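Local coordinates for phenol hydroxylase component phN (Pseudomonas stutzeri, PDB 3U52), which probably forms the large, diiron-bearing oxygenase subunit of a multicomponent phenol hydroxylase, which uses O2 to hydroxylate the aromatic ring of phenol, at residues 285-290 and 355-360. Residues are numbered along the deposited sequence; the frame is centred on the assembly and turned at random.
Sequences PNKVMS and KEEMDW
Lys287 lies along one face of the Trp360 indole, its CG 3.6 Å from the centroid of the six-membered ring and only 11° off the ring normal, a CH-pi contact. Lysine suits the place because its methylenes cover the aromatic surface while its charge continues past it: CB is 3.6 Å from Trp360 CZ2, and the bend at chi2 (-65°) lays CD over the ring, 3.9 Å from Trp360 CZ3, before the extended end runs on to NZ. There NZ meets Glu357 OE2 at 2.8 Å in a salt bridge whose hydrogen bond falls on the anti lone pair of OE2, turned away from OE1. With chi1 at 178°, CG trans to the backbone N, Trp360 spans the gap to the loop with its broad ring; Met289 C lies at the ring edge, and small Ser290, whose OG caps helix 291-310, brings CA within 3.7 Å of Trp360 CH2.

Packing thins toward exposed Asn286 and Glu356. NZ also donates to the carbonyl oxygens of Asp281 and Leu284, at and just past the C-terminal end of helix 254-283. Glu357 OE1 pairs with Arg92 and accepts Glu354 N; basic neighbours and the helix start suit an acid, probably holding buried Glu357 ionised, its carboxylate tying loop to helix 355-364.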
loop_
_atom_site.group_PDB
_atom_site.type_symbol
_atom_site.label_atom_id
_atom_site.label_comp_id
_atom_site.label_asym_id
_atom_site.label_seq_id
_atom_site.Cartn_x
_atom_site.Cartn_y
_atom_site.Cartn_z
ATOM N N PRO A 285 3.977 24.657 10.878
ATOM C CA PRO A 285 5.214 25.328 10.457
ATOM C C PRO A 285 5.138 25.908 9.037
ATOM O O PRO A 285 5.467 27.100 8.849
ATOM C CB PRO A 285 6.280 24.216 10.576
ATOM C CG PRO A 285 5.771 23.356 11.705
ATOM C CD PRO A 285 4.260 23.312 11.462
ATOM N N ASN A 286 4.693 25.087 8.066
ATOM C CA ASN A 286 4.348 25.584 6.720
ATOM C C ASN A 286 2.860 25.830 6.600
ATOM O O ASN A 286 2.069 24.893 6.800
ATOM C CB ASN A 286 4.846 24.639 5.595
ATOM C CG ASN A 286 6.316 24.283 5.766
ATOM O OD1 ASN A 286 7.124 25.155 6.094
ATOM N ND2 ASN A 286 6.665 23.023 5.585
ATOM N N LYS A 287 2.500 27.075 6.234
ATOM C CA LYS A 287 1.119 27.538 6.229
ATOM C C LYS A 287 0.429 27.144 4.933
ATOM O O LYS A 287 1.054 27.162 3.867
ATOM C CB LYS A 287 1.029 29.076 6.370
ATOM C CG LYS A 287 1.848 29.718 7.500
ATOM C CD LYS A 287 1.384 29.301 8.938
ATOM C CE LYS A 287 2.405 29.797 9.989
ATOM N NZ LYS A 287 2.073 29.229 11.376
ATOM N N VAL A 288 -0.850 26.805 5.022
ATOM C CA VAL A 288 -1.683 26.496 3.847
ATOM C C VAL A 288 -2.386 27.790 3.384
ATOM O O VAL A 288 -2.222 28.261 2.252
ATOM C CB VAL A 288 -2.759 25.401 4.157
ATOM C CG1 VAL A 288 -3.538 25.007 2.860
ATOM C CG2 VAL A 288 -2.119 24.173 4.756
ATOM N N MET A 289 -3.185 28.345 4.265
ATOM C CA MET A 289 -3.902 29.592 4.023
ATOM C C MET A 289 -4.257 30.084 5.418
ATOM O O MET A 289 -4.035 29.349 6.396
ATOM C CB MET A 289 -5.160 29.387 3.184
ATOM C CG MET A 289 -6.272 28.614 3.872
ATOM S SD MET A 289 -7.617 28.091 2.761
ATOM C CE MET A 289 -7.343 26.324 2.972
ATOM N N SER A 290 -4.739 31.307 5.532
ATOM C CA SER A 290 -5.075 31.788 6.861
ATOM C C SER A 290 -6.487 31.341 7.197
ATOM O O SER A 290 -7.261 30.987 6.290
ATOM C CB SER A 290 -4.993 33.308 6.915
ATOM O OG SER A 290 -5.945 33.892 6.025
ATOM N N LYS A 355 9.692 35.186 13.797
ATOM C CA LYS A 355 9.468 36.514 13.210
ATOM C C LYS A 355 8.880 36.408 11.763
ATOM O O LYS A 355 8.032 37.206 11.362
ATOM C CB LYS A 355 10.734 37.393 13.310
ATOM C CG LYS A 355 11.682 37.290 12.103
ATOM C CD LYS A 355 11.391 38.380 11.014
ATOM C CE LYS A 355 11.533 37.864 9.540
ATOM N NZ LYS A 355 12.890 37.346 9.133
ATOM N N GLU A 356 9.279 35.382 11.026
ATOM C CA GLU A 356 8.716 35.134 9.690
ATOM C C GLU A 356 7.204 34.779 9.688
ATOM O O GLU A 356 6.475 35.207 8.819
ATOM C CB GLU A 356 9.536 34.066 8.954
ATOM C CG GLU A 356 9.828 32.788 9.764
ATOM C CD GLU A 356 11.224 32.770 10.466
ATOM O OE1 GLU A 356 11.904 31.708 10.366
ATOM O OE2 GLU A 356 11.635 33.780 11.112
ATOM N N GLU A 357 6.753 34.004 10.675
ATOM C CA GLU A 357 5.339 33.692 10.843
ATOM C C GLU A 357 4.568 34.954 11.171
ATOM O O GLU A 357 3.504 35.210 10.636
ATOM C CB GLU A 357 5.172 32.659 11.945
ATOM C CG GLU A 357 5.808 31.310 11.631
ATOM C CD GLU A 357 5.573 30.290 12.762
ATOM O OE1 GLU A 357 6.371 30.253 13.748
ATOM O OE2 GLU A 357 4.578 29.538 12.671
ATOM N N MET A 358 5.127 35.783 12.029
ATOM C CA MET A 358 4.496 37.044 12.337
ATOM C C MET A 358 4.359 37.996 11.161
ATOM O O MET A 358 3.321 38.676 11.039
ATOM C CB MET A 358 5.195 37.701 13.509
ATOM C CG MET A 358 4.648 37.150 14.862
ATOM S SD MET A 358 5.421 37.725 16.320
ATOM C CE MET A 358 5.024 39.467 16.410
ATOM N N ASP A 359 5.381 38.076 10.300
ATOM C CA ASP A 359 5.234 38.887 9.074
ATOM C C ASP A 359 4.172 38.303 8.133
ATOM O O ASP A 359 3.437 39.055 7.499
ATOM C CB ASP A 359 6.578 39.079 8.348
ATOM C CG ASP A 359 7.654 39.727 9.243
ATOM O OD1 ASP A 359 7.322 40.314 10.304
ATOM O OD2 ASP A 359 8.853 39.609 8.889
ATOM N N TRP A 360 4.075 36.970 8.051
ATOM C CA TRP A 360 2.947 36.308 7.320
ATOM C C TRP A 360 1.615 36.710 7.940
ATOM O O TRP A 360 0.677 37.071 7.254
ATOM C CB TRP A 360 3.107 34.778 7.337
ATOM C CG TRP A 360 1.971 33.960 6.659
ATOM C CD1 TRP A 360 1.873 33.641 5.347
ATOM C CD2 TRP A 360 0.836 33.351 7.303
ATOM N NE1 TRP A 360 0.733 32.869 5.109
ATOM C CE2 TRP A 360 0.085 32.681 6.303
ATOM C CE3 TRP A 360 0.395 33.283 8.635
ATOM C CZ2 TRP A 360 -1.087 31.979 6.590
ATOM C CZ3 TRP A 360 -0.804 32.579 8.920
ATOM C CH2 TRP A 360 -1.511 31.936 7.905
#